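Local coordinates for precorrin-8x Methyl Mutase (Thermus thermophilus, PDB 1V9C), which probably catalyses the methyl migration that converts precorrin-8X to hydrogenobyrinate in adenosylcobalamin biosynthesis, at residues L95-R104 with R112-E122; V164-A172 with I181-G189. One frame throughout, in Å; residues are numbered along the deposited sequence.

Contact 1 and contact 2 come in series along the chain: 95-104 with 112-122 is complete before 164-172 with 181-189 begins. Their centres lie 22 Å apart, and their nearest atoms about 9 Å apart, so they do not touch. Both belong to one doubly wound alpha/beta domain with a six-stranded mixed sheet. Contact 1 follows the outermost strand 92-94 and pairs two consecutive helices. Contact 2 lies toward the other edge of the sheet, where strand 180-183 is next to the outermost strand 49-51; it joins helix 166-174 to the end of strand 180-183. Helix 137-147 touches side chains of both contacts and so bridges them. Only contact 2 comes within reach of the second subunit.

Contact 1. Residues L95-R104 with R112-E122; sequences LLAHPEVVAR and RAEAAVAYAWE
Helices 99-104 and 112-122 cross at 129° with their axes 8.3 Å apart at closest approach, and Val101 and Ala115 are neighbours in the backbone register. Val101 is a knob in the hole formed by Arg112, Ala115, Ala116 and Tyr119. Its two methyls divide the work. CG1 lies anti to the backbone N (chi1 170°) and rests on the first turn of the partner helix, 3.7 Å from Ala115 CB. CG2 reaches the root of the tyrosine side chain, 3.7 Å from Tyr119 CB. The alanines keep the partner helix slim here, and Leu95 CB comes to 3.8 Å from Ala116 CB. These are two consecutive, steeply crossed helices at the edge of the doubly wound fold, after strand 92-94. Helix 137-147 packs on helix 112-122 through Ala113 and Val117. The Tyr119 side chain reaches toward helix 99-104 and its N-terminal end. His98, the N-cap residue of helix 99-104, lies obliquely against its ring, with planes 44° apart and centroids separated by 4.9 Å. Glu100 CB approaches Tyr119 CE1 at 3.6 Å. Arg104 is extended from CG to NE and crosses Tyr119 at about a right angle. Tyr119 CD1 sits 3.6 Å above the centre of the Arg104 guanidinium. At the edge of that group, Arg104 NH1 makes a weak, bent salt-bridge bond of 3.1 Å to Glu122 OE2.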
loop_
_atom_site.group_PDB
_atom_site.type_symbol
_atom_site.label_atom_id
_atom_site.label_comp_id
_atom_site.label_asym_id
_atom_site.label_seq_id
_atom_site.Cartn_x
_atom_site.Cartn_y
_atom_site.Cartn_z
ATOM N N LEU B 95 15.298 2.217 4.063
ATOM C CA LEU B 95 16.045 3.049 4.997
ATOM C C LEU B 95 15.471 3.264 6.401
ATOM O O LEU B 95 16.146 2.975 7.390
ATOM C CB LEU B 95 16.337 4.404 4.342
ATOM C CG LEU B 95 17.186 4.370 3.064
ATOM C CD1 LEU B 95 17.329 5.770 2.480
ATOM C CD2 LEU B 95 18.554 3.792 3.376
ATOM N N LEU B 96 14.241 3.763 6.499
ATOM C CA LEU B 96 13.621 4.031 7.801
ATOM C C LEU B 96 13.587 2.878 8.797
ATOM O O LEU B 96 13.632 3.100 10.007
ATOM C CB LEU B 96 12.204 4.577 7.617
ATOM C CG LEU B 96 12.130 5.998 7.062
ATOM C CD1 LEU B 96 10.683 6.453 7.066
ATOM C CD2 LEU B 96 12.972 6.944 7.908
ATOM N N ALA B 97 13.502 1.649 8.304
ATOM C CA ALA B 97 13.476 0.498 9.196
ATOM C C ALA B 97 14.842 -0.176 9.225
ATOM O O ALA B 97 15.009 -1.215 9.854
ATOM C CB ALA B 97 12.412 -0.494 8.744
ATOM N N HIS B 98 15.812 0.424 8.539
ATOM C CA HIS B 98 17.169 -0.114 8.472
ATOM C C HIS B 98 17.804 -0.164 9.868
ATOM O O HIS B 98 17.636 0.757 10.672
ATOM C CB HIS B 98 18.017 0.753 7.539
ATOM C CG HIS B 98 19.253 0.076 7.039
ATOM N ND1 HIS B 98 20.235 -0.400 7.879
ATOM C CD2 HIS B 98 19.672 -0.195 5.779
ATOM C CE1 HIS B 98 21.205 -0.936 7.160
ATOM N NE2 HIS B 98 20.889 -0.823 5.883
ATOM N N PRO B 99 18.540 -1.249 10.172
ATOM C CA PRO B 99 19.208 -1.449 11.463
ATOM C C PRO B 99 20.101 -0.289 11.904
ATOM O O PRO B 99 19.860 0.325 12.946
ATOM C CB PRO B 99 20.005 -2.731 11.240
ATOM C CG PRO B 99 19.152 -3.485 10.288
ATOM C CD PRO B 99 18.756 -2.415 9.298
ATOM N N GLU B 100 21.133 -0.001 11.112
ATOM C CA GLU B 100 22.059 1.078 11.426
ATOM C C GLU B 100 21.315 2.382 11.640
ATOM O O GLU B 100 21.552 3.083 12.626
ATOM C CB GLU B 100 23.099 1.241 10.315
ATOM C CG GLU B 100 24.325 0.341 10.478
ATOM C CD GLU B 100 24.360 -0.818 9.492
ATOM O OE1 GLU B 100 23.398 -1.616 9.467
ATOM O OE2 GLU B 100 25.357 -0.934 8.742
ATOM N N VAL B 101 20.408 2.691 10.714
ATOM C CA VAL B 101 19.599 3.903 10.780
ATOM C C VAL B 101 18.816 3.996 12.088
ATOM O O VAL B 101 18.844 5.022 12.774
ATOM C CB VAL B 101 18.590 3.968 9.606
ATOM C CG1 VAL B 101 17.607 5.103 9.829
ATOM C CG2 VAL B 101 19.327 4.163 8.290
ATOM N N VAL B 102 18.109 2.926 12.430
ATOM C CA VAL B 102 17.325 2.922 13.656
ATOM C C VAL B 102 18.257 3.005 14.856
ATOM O O VAL B 102 17.920 3.609 15.878
ATOM C CB VAL B 102 16.444 1.650 13.751
ATOM C CG1 VAL B 102 15.771 1.575 15.117
ATOM C CG2 VAL B 102 15.386 1.674 12.650
ATOM N N ALA B 103 19.432 2.397 14.716
ATOM C CA ALA B 103 20.441 2.391 15.767
ATOM C C ALA B 103 20.929 3.817 16.004
ATOM O O ALA B 103 20.954 4.301 17.136
ATOM C CB ALA B 103 21.605 1.496 15.360
ATOM N N ARG B 104 21.325 4.487 14.927
ATOM C CA ARG B 104 21.787 5.861 15.033
ATOM C C ARG B 104 20.642 6.686 15.604
ATOM O O ARG B 104 20.828 7.471 16.534
ATOM C CB ARG B 104 22.167 6.407 13.659
ATOM C CG ARG B 104 23.243 5.614 12.940
ATOM C CD ARG B 104 23.656 6.323 11.659
ATOM N NE ARG B 104 24.788 5.673 11.000
ATOM C CZ ARG B 104 25.469 6.209 9.990
ATOM N NH1 ARG B 104 25.131 7.407 9.527
ATOM N NH2 ARG B 104 26.485 5.549 9.442
ATOM N N ARG B 112 14.324 9.648 12.815
ATOM C CA ARG B 112 14.804 8.427 12.185
ATOM C C ARG B 112 14.878 8.679 10.677
ATOM O O ARG B 112 15.452 7.893 9.923
ATOM C CB ARG B 112 13.839 7.274 12.475
ATOM C CG ARG B 112 14.479 5.908 12.375
ATOM C CD ARG B 112 13.454 4.790 12.404
ATOM N NE ARG B 112 12.588 4.837 13.575
ATOM C CZ ARG B 112 11.724 3.878 13.897
ATOM N NH1 ARG B 112 11.618 2.795 13.136
ATOM N NH2 ARG B 112 10.964 3.998 14.976
ATOM N N ALA B 113 14.284 9.790 10.250
ATOM C CA ALA B 113 14.265 10.168 8.844
ATOM C C ALA B 113 15.572 10.855 8.493
ATOM O O ALA B 113 16.012 10.831 7.343
ATOM C CB ALA B 113 13.088 11.101 8.565
ATOM N N GLU B 114 16.180 11.480 9.495
ATOM C CA GLU B 114 17.447 12.169 9.308
ATOM C C GLU B 114 18.552 11.127 9.248
ATOM O O GLU B 114 19.420 11.171 8.378
ATOM C CB GLU B 114 17.697 13.141 10.464
ATOM C CG GLU B 114 16.813 14.381 10.432
ATOM C CD GLU B 114 17.129 15.298 9.258
ATOM O OE1 GLU B 114 16.435 16.326 9.100
ATOM O OE2 GLU B 114 18.072 14.996 8.495
ATOM N N ALA B 115 18.505 10.185 10.180
ATOM C CA ALA B 115 19.485 9.120 10.230
ATOM C C ALA B 115 19.484 8.406 8.890
ATOM O O ALA B 115 20.544 8.093 8.346
ATOM C CB ALA B 115 19.141 8.143 11.349
ATOM N N ALA B 116 18.286 8.162 8.359
ATOM C CA ALA B 116 18.126 7.469 7.083
ATOM C C ALA B 116 18.893 8.136 5.944
ATOM O O ALA B 116 19.695 7.491 5.275
ATOM C CB ALA B 116 16.648 7.365 6.730
ATOM N N VAL B 117 18.639 9.419 5.714
ATOM C CA VAL B 117 19.334 10.145 4.650
ATOM C C VAL B 117 20.835 10.213 4.947
ATOM O O VAL B 117 21.663 9.796 4.131
ATOM C CB VAL B 117 18.809 11.587 4.512
ATOM C CG1 VAL B 117 19.452 12.252 3.310
ATOM C CG2 VAL B 117 17.303 11.586 4.382
ATOM N N ALA B 118 21.171 10.749 6.118
ATOM C CA ALA B 118 22.561 10.870 6.546
ATOM C C ALA B 118 23.268 9.545 6.314
ATOM O O ALA B 118 24.358 9.502 5.748
ATOM C CB ALA B 118 22.626 11.246 8.023
ATOM N N TYR B 119 22.639 8.463 6.756
ATOM C CA TYR B 119 23.211 7.142 6.566
ATOM C C TYR B 119 23.398 6.870 5.076
ATOM O O TYR B 119 24.500 6.557 4.628
ATOM C CB TYR B 119 22.299 6.070 7.151
ATOM C CG TYR B 119 22.771 4.669 6.833
ATOM C CD1 TYR B 119 23.753 4.053 7.603
ATOM C CD2 TYR B 119 22.279 3.981 5.721
ATOM C CE1 TYR B 119 24.238 2.792 7.275
ATOM C CE2 TYR B 119 22.761 2.716 5.383
ATOM C CZ TYR B 119 23.743 2.130 6.165
ATOM O OH TYR B 119 24.239 0.891 5.839
ATOM N N ALA B 120 22.305 6.992 4.321
ATOM C CA ALA B 120 22.307 6.755 2.880
ATOM C C ALA B 120 23.370 7.578 2.186
ATOM O O ALA B 120 24.111 7.068 1.352
ATOM C CB ALA B 120 20.943 7.087 2.292
ATOM N N TRP B 121 23.425 8.861 2.509
ATOM C CA TRP B 121 24.417 9.733 1.902
ATOM C C TRP B 121 25.825 9.251 2.238
ATOM O O TRP B 121 26.583 8.869 1.349
ATOM C CB TRP B 121 24.242 11.169 2.390
ATOM C CG TRP B 121 24.980 12.166 1.550
ATOM C CD1 TRP B 121 25.589 11.937 0.340
ATOM C CD2 TRP B 121 25.122 13.565 1.810
ATOM N NE1 TRP B 121 26.095 13.109 -0.165
ATOM C CE2 TRP B 121 25.824 14.125 0.716
ATOM C CE3 TRP B 121 24.722 14.401 2.859
ATOM C CZ2 TRP B 121 26.134 15.488 0.643
ATOM C CZ3 TRP B 121 25.030 15.757 2.788
ATOM C CH2 TRP B 121 25.730 16.285 1.684
ATOM N N GLU B 122 26.160 9.260 3.523
ATOM C CA GLU B 122 27.479 8.829 3.967
ATOM C C GLU B 122 27.919 7.553 3.272
ATOM O O GLU B 122 29.064 7.449 2.827
ATOM C CB GLU B 122 27.493 8.601 5.479
ATOM C CG GLU B 122 27.181 9.834 6.306
ATOM C CD GLU B 122 27.236 9.545 7.789
ATOM O OE1 GLU B 122 26.851 10.425 8.591
ATOM O OE2 GLU B 122 27.667 8.427 8.151
#

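Contact 2. Residues V164-A172 with I181-G189; sequences VNVLEAKRA and IVTEGRKGG. With SO4 (sulfate ion), chain G.
The beta-alpha-beta unit of strand 155-158, helix 166-174 and strand 180-183 supplies this contact, and a sulfate lies at the N-terminal end of its helix. Lys170 joins the helix to the loop after strand 180-183. Its chain is extended beyond CG and carries NZ into a cluster of backbone carbonyls. Lys170 NZ donates to Thr183 O almost in line with the carbonyl bond; the modelled 2.5 Å is unusually short and its exact value doubtful. It also donates to Gly185 O at 2.9 Å, from 49° above the carbonyl plane. Pro160 O is a further acceptor for the same ammonium. Thr183 OG1 donates to Lys187 O, which ties the loop together beside the lysine. The carbonyl of Gly185 is also covered by carbon: Leu167 CD2 lies 3.3 Å from Gly185 O, and Val166 CG1 lies close to it as well. Leu167 and Arg186 cross at about a right angle. The sulfate, probably from the crystallisation liquor, accepts hydrogen bonds from Asn165 N at O1 (2.7 Å) and from Leu167 N at O4 (3.0 Å). Bends at chi2 and chi3 turn Arg186 toward the anion, and its guanidinium edge meets sulfate O3 in plane, 2.7 Å from Arg186 NH2.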
loop_
_atom_site.group_PDB
_atom_site.type_symbol
_atom_site.label_atom_id
_atom_site.label_comp_id
_atom_site.label_asym_id
_atom_site.label_seq_id
_atom_site.Cartn_x
_atom_site.Cartn_y
_atom_site.Cartn_z
ATOM N N VAL B 164 0.234 16.059 7.683
ATOM C CA VAL B 164 1.275 16.792 8.384
ATOM C C VAL B 164 2.591 16.817 7.608
ATOM O O VAL B 164 3.240 15.782 7.462
ATOM C CB VAL B 164 1.528 16.174 9.785
ATOM C CG1 VAL B 164 2.540 17.005 10.549
ATOM C CG2 VAL B 164 0.220 16.091 10.566
ATOM N N ASN B 165 2.967 18.001 7.113
ATOM C CA ASN B 165 4.215 18.206 6.367
ATOM C C ASN B 165 4.180 17.713 4.924
ATOM O O ASN B 165 5.147 17.898 4.176
ATOM C CB ASN B 165 5.381 17.504 7.078
ATOM C CG ASN B 165 5.600 18.015 8.485
ATOM O OD1 ASN B 165 5.903 17.242 9.403
ATOM N ND2 ASN B 165 5.460 19.323 8.664
ATOM N N VAL B 166 3.076 17.087 4.534
ATOM C CA VAL B 166 2.948 16.537 3.195
ATOM C C VAL B 166 3.009 17.555 2.056
ATOM O O VAL B 166 3.808 17.407 1.113
ATOM C CB VAL B 166 1.637 15.714 3.067
ATOM C CG1 VAL B 166 1.435 15.256 1.627
ATOM C CG2 VAL B 166 1.701 14.501 3.988
ATOM N N LEU B 167 2.167 18.582 2.130
ATOM C CA LEU B 167 2.123 19.589 1.076
ATOM C C LEU B 167 3.446 20.324 0.897
ATOM O O LEU B 167 3.893 20.547 -0.230
ATOM C CB LEU B 167 0.994 20.584 1.351
ATOM C CG LEU B 167 -0.390 19.947 1.558
ATOM C CD1 LEU B 167 -1.449 21.051 1.631
ATOM C CD2 LEU B 167 -0.707 18.976 0.413
ATOM N N GLU B 168 4.092 20.670 2.004
ATOM C CA GLU B 168 5.354 21.391 1.925
ATOM C C GLU B 168 6.503 20.494 1.476
ATOM O O GLU B 168 7.419 20.941 0.787
ATOM C CB GLU B 168 5.667 22.038 3.276
ATOM C CG GLU B 168 6.796 21.403 4.047
ATOM C CD GLU B 168 7.078 22.128 5.346
ATOM O OE1 GLU B 168 6.168 22.181 6.201
ATOM O OE2 GLU B 168 8.207 22.642 5.511
ATOM N N ALA B 169 6.444 19.225 1.868
ATOM C CA ALA B 169 7.473 18.261 1.495
ATOM C C ALA B 169 7.505 18.096 -0.024
ATOM O O ALA B 169 8.573 17.961 -0.634
ATOM C CB ALA B 169 7.193 16.920 2.156
ATOM N N LYS B 170 6.327 18.112 -0.633
ATOM C CA LYS B 170 6.243 17.967 -2.069
ATOM C C LYS B 170 6.720 19.245 -2.756
ATOM O O LYS B 170 7.444 19.183 -3.749
ATOM C CB LYS B 170 4.814 17.603 -2.468
ATOM C CG LYS B 170 4.435 16.216 -1.955
ATOM C CD LYS B 170 2.969 15.899 -2.113
ATOM C CE LYS B 170 2.685 14.492 -1.604
ATOM N NZ LYS B 170 1.356 14.003 -2.026
ATOM N N ARG B 171 6.335 20.401 -2.226
ATOM C CA ARG B 171 6.786 21.667 -2.803
ATOM C C ARG B 171 8.314 21.695 -2.759
ATOM O O ARG B 171 8.971 21.997 -3.752
ATOM C CB ARG B 171 6.222 22.845 -2.011
ATOM C CG ARG B 171 5.229 23.692 -2.790
ATOM C CD ARG B 171 4.496 24.665 -1.868
ATOM N NE ARG B 171 3.546 23.979 -0.989
ATOM C CZ ARG B 171 2.964 24.536 0.068
ATOM N NH1 ARG B 171 3.230 25.792 0.396
ATOM N NH2 ARG B 171 2.108 23.837 0.798
ATOM N N ALA B 172 8.885 21.356 -1.611
ATOM C CA ALA B 172 10.332 21.344 -1.482
ATOM C C ALA B 172 10.967 20.445 -2.541
ATOM O O ALA B 172 12.138 20.625 -2.901
ATOM C CB ALA B 172 10.725 20.868 -0.111
ATOM N N ILE B 181 8.685 12.828 -9.709
ATOM C CA ILE B 181 7.298 12.514 -10.027
ATOM C C ILE B 181 6.600 12.676 -8.691
ATOM O O ILE B 181 7.021 12.105 -7.674
ATOM C CB ILE B 181 7.095 11.085 -10.501
ATOM C CG1 ILE B 181 7.989 10.793 -11.707
ATOM C CG2 ILE B 181 5.614 10.884 -10.850
ATOM C CD1 ILE B 181 7.788 9.418 -12.280
ATOM N N VAL B 182 5.534 13.463 -8.703
ATOM C CA VAL B 182 4.802 13.777 -7.504
ATOM C C VAL B 182 3.295 13.591 -7.639
ATOM O O VAL B 182 2.745 13.714 -8.731
ATOM C CB VAL B 182 5.105 15.260 -7.106
ATOM C CG1 VAL B 182 4.050 15.795 -6.178
ATOM C CG2 VAL B 182 6.462 15.347 -6.423
ATOM N N THR B 183 2.639 13.276 -6.526
ATOM C CA THR B 183 1.182 13.172 -6.496
ATOM C C THR B 183 0.785 14.412 -5.695
ATOM O O THR B 183 0.960 14.470 -4.480
ATOM C CB THR B 183 0.660 11.893 -5.766
ATOM O OG1 THR B 183 1.239 11.796 -4.459
ATOM C CG2 THR B 183 0.996 10.647 -6.569
ATOM N N GLU B 184 0.292 15.418 -6.407
ATOM C CA GLU B 184 -0.116 16.688 -5.815
ATOM C C GLU B 184 -1.149 16.499 -4.709
ATOM O O GLU B 184 -2.030 15.649 -4.814
ATOM C CB GLU B 184 -0.711 17.589 -6.905
ATOM C CG GLU B 184 0.162 17.759 -8.143
ATOM C CD GLU B 184 0.887 19.092 -8.185
ATOM O OE1 GLU B 184 1.841 19.289 -7.399
ATOM O OE2 GLU B 184 0.486 19.948 -9.004
ATOM N N GLY B 185 -1.023 17.281 -3.641
ATOM C CA GLY B 185 -1.978 17.201 -2.558
ATOM C C GLY B 185 -1.606 16.316 -1.390
ATOM O O GLY B 185 -0.420 16.088 -1.126
ATOM N N ARG B 186 -2.630 15.825 -0.687
ATOM C CA ARG B 186 -2.424 14.972 0.476
ATOM C C ARG B 186 -2.403 13.485 0.118
ATOM O O ARG B 186 -2.005 12.660 0.938
ATOM C CB ARG B 186 -3.514 15.217 1.523
ATOM C CG ARG B 186 -3.816 16.675 1.721
ATOM C CD ARG B 186 -4.098 17.018 3.154
ATOM N NE ARG B 186 -3.082 17.946 3.639
ATOM C CZ ARG B 186 -3.169 18.633 4.770
ATOM N NH1 ARG B 186 -4.233 18.500 5.551
ATOM N NH2 ARG B 186 -2.194 19.460 5.112
ATOM N N LYS B 187 -2.826 13.160 -1.097
ATOM C CA LYS B 187 -2.862 11.776 -1.547
ATOM C C LYS B 187 -1.520 11.250 -1.997
ATOM O O LYS B 187 -0.671 12.003 -2.468
ATOM C CB LYS B 187 -3.853 11.598 -2.691
ATOM C CG LYS B 187 -5.287 11.704 -2.263
ATOM C CD LYS B 187 -6.224 11.262 -3.358
ATOM C CE LYS B 187 -7.633 11.189 -2.813
ATOM N NZ LYS B 187 -8.542 10.533 -3.773
ATOM N N GLY B 188 -1.356 9.939 -1.853
ATOM C CA GLY B 188 -0.130 9.270 -2.250
ATOM C C GLY B 188 -0.100 7.963 -1.486
ATOM O O GLY B 188 -1.160 7.412 -1.203
ATOM N N GLY B 189 1.088 7.468 -1.147
ATOM C CA GLY B 189 1.156 6.224 -0.390
ATOM C C GLY B 189 2.010 5.145 -1.027
ATOM O O GLY B 189 2.331 5.219 -2.202
HETATM S S SO4 G . 1.147 20.296 5.441
HETATM O O1 SO4 G . 1.362 20.171 6.891
HETATM O O2 SO4 G . 2.319 20.939 4.799
HETATM O O3 SO4 G . -0.050 21.132 5.196
HETATM O O4 SO4 G . 0.930 18.948 4.869
#